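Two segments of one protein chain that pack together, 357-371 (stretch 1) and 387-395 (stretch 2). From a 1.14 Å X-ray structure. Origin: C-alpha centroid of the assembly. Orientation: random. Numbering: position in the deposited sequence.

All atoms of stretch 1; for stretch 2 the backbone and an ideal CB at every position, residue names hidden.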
# COMPACT_ATOMS: atom_id res chain seq x y z
N ALA A 357 13.75 -3.03 13.30
CA ALA A 357 12.91 -2.08 12.61
C ALA A 357 13.72 -0.85 12.26
O ALA A 357 14.76 -0.60 12.85
CB ALA A 357 11.71 -1.66 13.43
N TYR A 358 13.23 -0.09 11.29
CA TYR A 358 13.83 1.20 10.94
C TYR A 358 13.16 2.30 11.76
O TYR A 358 11.99 2.21 12.11
CB TYR A 358 13.62 1.50 9.44
CG TYR A 358 14.40 0.58 8.56
CD1 TYR A 358 15.76 0.72 8.39
CD2 TYR A 358 13.75 -0.45 7.87
CE1 TYR A 358 16.46 -0.13 7.57
CE2 TYR A 358 14.43 -1.30 7.04
CZ TYR A 358 15.81 -1.15 6.89
OH TYR A 358 16.52 -2.01 6.10
N PHE A 359 13.96 3.33 12.05
CA PHE A 359 13.56 4.45 12.91
C PHE A 359 13.85 5.77 12.26
O PHE A 359 14.73 5.90 11.43
CB PHE A 359 14.27 4.34 14.27
CG PHE A 359 13.77 3.18 15.09
CD1 PHE A 359 14.25 1.88 14.92
CD2 PHE A 359 12.70 3.39 15.96
CE1 PHE A 359 13.65 0.83 15.62
CE2 PHE A 359 12.14 2.34 16.67
CZ PHE A 359 12.59 1.08 16.49
N ARG A 360 13.14 6.79 12.71
CA ARG A 360 13.57 8.18 12.51
C ARG A 360 13.85 8.82 13.85
O ARG A 360 13.17 8.56 14.84
CB ARG A 360 12.48 8.98 11.75
CG ARG A 360 12.26 8.48 10.35
CD ARG A 360 11.08 9.24 9.66
NE ARG A 360 11.49 10.57 9.29
CZ ARG A 360 10.68 11.61 9.23
NH1 ARG A 360 9.39 11.49 9.46
NH2 ARG A 360 11.18 12.80 8.92
N TYR A 361 14.85 9.67 13.83
CA TYR A 361 15.39 10.34 14.98
C TYR A 361 15.16 11.83 14.84
O TYR A 361 15.34 12.37 13.75
CB TYR A 361 16.90 10.06 15.08
CG TYR A 361 17.18 8.59 15.33
CD1 TYR A 361 17.24 7.66 14.28
CD2 TYR A 361 17.35 8.10 16.60
CE1 TYR A 361 17.49 6.34 14.48
CE2 TYR A 361 17.59 6.76 16.84
CZ TYR A 361 17.64 5.88 15.78
OH TYR A 361 17.89 4.58 16.04
N PHE A 362 14.84 12.51 15.95
CA PHE A 362 14.48 13.91 15.95
C PHE A 362 15.14 14.65 17.11
O PHE A 362 15.16 14.17 18.24
CB PHE A 362 12.96 14.07 16.08
CG PHE A 362 12.21 13.32 15.01
CD1 PHE A 362 12.08 13.83 13.73
CD2 PHE A 362 11.68 12.06 15.27
CE1 PHE A 362 11.42 13.13 12.75
CE2 PHE A 362 11.03 11.36 14.26
CZ PHE A 362 10.90 11.89 13.02
N ALA A 363 15.62 15.86 16.83
CA ALA A 363 16.06 16.74 17.90
C ALA A 363 14.87 17.20 18.73
O ALA A 363 13.86 17.65 18.18
CB ALA A 363 16.73 17.96 17.26
N THR A 364 14.99 17.13 20.03
CA THR A 364 13.95 17.59 20.92
C THR A 364 14.14 19.07 21.27
O THR A 364 15.17 19.67 21.03
CB THR A 364 13.92 16.78 22.21
OG1 THR A 364 15.09 17.11 22.92
CG2 THR A 364 13.85 15.29 21.96
N GLU A 365 13.10 19.64 21.87
CA GLU A 365 13.23 21.01 22.35
C GLU A 365 14.37 21.13 23.36
O GLU A 365 15.14 22.11 23.33
CB GLU A 365 11.92 21.49 22.95
CG GLU A 365 10.85 21.70 21.92
CD GLU A 365 9.56 22.25 22.50
OE1 GLU A 365 9.56 22.57 23.71
OE2 GLU A 365 8.57 22.37 21.76
N LYS A 366 14.48 20.15 24.26
CA LYS A 366 15.58 20.15 25.22
C LYS A 366 16.93 20.09 24.49
O LYS A 366 17.88 20.79 24.85
CB LYS A 366 15.43 18.97 26.18
CG LYS A 366 16.52 18.86 27.21
CD LYS A 366 16.28 17.70 28.16
CE LYS A 366 17.38 17.54 29.15
NZ LYS A 366 17.06 16.47 30.12
N GLY A 367 17.04 19.22 23.50
CA GLY A 367 18.28 19.14 22.77
C GLY A 367 18.61 20.42 22.06
O GLY A 367 19.76 20.86 22.07
N LEU A 368 17.63 21.02 21.39
CA LEU A 368 17.89 22.25 20.67
C LEU A 368 18.36 23.33 21.61
O LEU A 368 19.24 24.13 21.24
CB LEU A 368 16.61 22.71 19.94
CG LEU A 368 16.25 21.79 18.77
CD1 LEU A 368 14.85 22.04 18.28
CD2 LEU A 368 17.23 21.90 17.61
N ALA A 369 17.77 23.43 22.79
CA ALA A 369 18.16 24.48 23.72
C ALA A 369 19.57 24.29 24.24
O ALA A 369 20.20 25.26 24.66
CB ALA A 369 17.15 24.56 24.84
N ALA A 370 20.10 23.06 24.20
CA ALA A 370 21.44 22.74 24.66
C ALA A 370 22.46 22.67 23.53
O ALA A 370 23.61 22.27 23.77
CB ALA A 370 21.39 21.46 25.48
N ARG A 371 22.11 23.08 22.29
CA ARG A 371 22.95 22.78 21.14
C ARG A 371 24.30 23.48 21.14
O ARG A 371 25.18 23.11 20.35
CB ARG A 371 22.22 23.09 19.82
CG ARG A 371 21.99 24.57 19.59
CD ARG A 371 20.98 24.85 18.45
NE ARG A 371 21.30 24.20 17.18
CZ ARG A 371 22.02 24.77 16.21
NH1 ARG A 371 22.51 25.99 16.35
NH2 ARG A 371 22.26 24.09 15.09
N UNK A 387 17.37 12.87 26.83
CA UNK A 387 16.21 13.59 26.32
C UNK A 387 16.51 14.61 25.24
O UNK A 387 15.65 15.46 24.97
CB UNK A 387 15.51 14.30 27.48
N UNK A 388 17.69 14.54 24.61
CA UNK A 388 18.03 15.47 23.52
C UNK A 388 17.57 14.99 22.16
O UNK A 388 17.48 15.80 21.24
CB UNK A 388 19.54 15.70 23.48
N UNK A 389 17.38 13.69 21.99
CA UNK A 389 16.98 13.03 20.75
C UNK A 389 15.80 12.13 21.09
O UNK A 389 15.85 11.40 22.08
CB UNK A 389 18.13 12.24 20.13
N UNK A 390 14.77 12.15 20.25
CA UNK A 390 13.63 11.26 20.38
C UNK A 390 13.53 10.41 19.11
O UNK A 390 13.81 10.91 18.03
CB UNK A 390 12.34 12.05 20.62
N UNK A 391 13.16 9.15 19.24
CA UNK A 391 12.99 8.28 18.10
C UNK A 391 11.59 7.68 18.03
O UNK A 391 10.93 7.45 19.06
CB UNK A 391 14.04 7.16 18.14
N UNK A 392 11.15 7.44 16.81
CA UNK A 392 9.91 6.71 16.54
C UNK A 392 10.16 5.77 15.39
O UNK A 392 11.02 6.05 14.54
CB UNK A 392 8.75 7.66 16.23
N UNK A 393 9.40 4.69 15.32
CA UNK A 393 9.55 3.82 14.17
C UNK A 393 9.17 4.53 12.88
O UNK A 393 8.28 5.38 12.84
CB UNK A 393 8.70 2.56 14.35
N UNK A 394 9.85 4.14 11.81
CA UNK A 394 9.55 4.58 10.46
C UNK A 394 8.38 3.78 9.93
O UNK A 394 8.46 2.56 9.89
CB UNK A 394 10.77 4.44 9.55
N UNK A 395 7.32 4.46 9.48
CA UNK A 395 6.11 3.78 9.03
C UNK A 395 6.36 2.99 7.77
O UNK A 395 7.02 3.45 6.83
CB UNK A 395 4.98 4.79 8.80

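Positions 389 to 393 form a strand antiparallel to strand 359-363, so successive CB atoms from 389 to 392 alternate between the two faces of the sheet.

Position 387 has phi 81° and psi 16°. Positive phi by itself favours glycine, though Asn or Asp could adopt it. An ideal CB would sit 3.6 Å from Lys366 CD. The deposited residue is Gly387. Gly387 O accepts a hydrogen bond from Thr364 OG1 at 2.7 Å, while Thr364 OG1 also caps the helix by accepting from Gly367 N at 2.9 Å.

Position 388 points away overall, yet its ideal CB is 3.7 Å from Gly367 CA. The O of 388 accepts from Thr364 N at 3.1 Å. A CB on Gly367 would lie 2.4 Å from this O, a clash, so the close approach depends on that glycine. A side chain long enough to pass Gly367 toward Lys366 and Ala370 would suit; several kinds could. It is His388. One face of its ring lies over Gly367 N, and His388 CE1 is 3.7 Å from Ala370 CB. A water O lies 2.8 Å from His388 ND1 and 2.9 Å from Gly367 O, joining them.

Position 389 points to the face that carries Tyr361 and Ala363. An apolar side chain, branched or longer, would suit it. Val389 CG1 lies 4.0 Å from Tyr361 CD2, at the ring edge.

Position 390 points to the other face, with Phe362 and Arg360. Its ideal CB is 3.8 Å from Thr364 CG2. Its N donates to Phe362 O, so many residues other than proline would fit. His390 has chi1 t, and its ring reaches residue 392. Phe362 N to His390 O is 2.8 Å, and His390 N to Phe362 O is 2.9 Å.

Position 391 returns to the Tyr361 side, with the Phe359 ring nearby. A large apolar or aromatic residue would suit. Phe391 turns its edge toward the face of Phe359, with ring planes at 81°. Phe391 CB lies 3.7 Å from Tyr361 CD2.

Position 392 shares a face with Arg360 and Phe362. An acid, amide or apolar chain would be tolerated. Glu392 does not meet the Arg360 guanidinium; His390 NE2 donates to Glu392 OE2 at 2.7 Å. Glu392 O accepts from Arg360 N at 2.9 Å.

Position 393 points away overall, but its ideal CB is 4.2 Å from Phe359 CE2. Small residues fit easily. Ala393 makes this modest apolar contact.

Position 394 points toward stretch 1, near Tyr358 and the Arg360 aliphatic chain. Leu, Ile or Met would suit. Leu394 CD1 is 3.6 Å from Arg360 CD, and Leu394 CD2 is 3.9 Å from Tyr358 CB. Leu394 N donates to Tyr358 O at 2.9 Å.

Position 395 points away, so stretch 1 sets no preference. It is Val395.

Stretch 2 (387-395) GHVHFEALV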
# COMPACT_ATOMS: atom_id res chain seq x y z
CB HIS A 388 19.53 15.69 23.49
CG HIS A 388 20.05 16.42 24.66
ND1 HIS A 388 21.10 17.28 24.57
CD2 HIS A 388 19.67 16.44 25.95
CE1 HIS A 388 21.41 17.75 25.76
NE2 HIS A 388 20.57 17.24 26.62
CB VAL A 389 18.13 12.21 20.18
CG1 VAL A 389 17.69 11.36 18.95
CG2 VAL A 389 19.24 13.14 19.75
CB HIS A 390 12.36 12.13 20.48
CG HIS A 390 11.12 11.35 20.68
ND1 HIS A 390 10.71 10.92 21.91
CD2 HIS A 390 10.24 10.85 19.79
CE1 HIS A 390 9.59 10.22 21.78
NE2 HIS A 390 9.31 10.13 20.49
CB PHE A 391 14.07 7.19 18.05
CG PHE A 391 14.04 6.20 19.18
CD1 PHE A 391 13.32 5.01 19.10
CD2 PHE A 391 14.75 6.40 20.31
CE1 PHE A 391 13.36 4.10 20.16
CE2 PHE A 391 14.75 5.50 21.37
CZ PHE A 391 14.05 4.35 21.27
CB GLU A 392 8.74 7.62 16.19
CG GLU A 392 8.24 8.57 17.30
CD GLU A 392 7.58 7.89 18.50
OE1 GLU A 392 7.26 6.69 18.44
OE2 GLU A 392 7.36 8.62 19.50
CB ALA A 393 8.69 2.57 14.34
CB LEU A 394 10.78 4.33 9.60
CG LEU A 394 10.64 4.74 8.13
CD1 LEU A 394 10.37 6.18 7.94
CD2 LEU A 394 11.89 4.27 7.37
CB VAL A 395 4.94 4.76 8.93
CG1 VAL A 395 5.21 5.90 7.89
CG2 VAL A 395 3.62 4.04 8.61
O HOH W 1 21.76 18.83 22.34
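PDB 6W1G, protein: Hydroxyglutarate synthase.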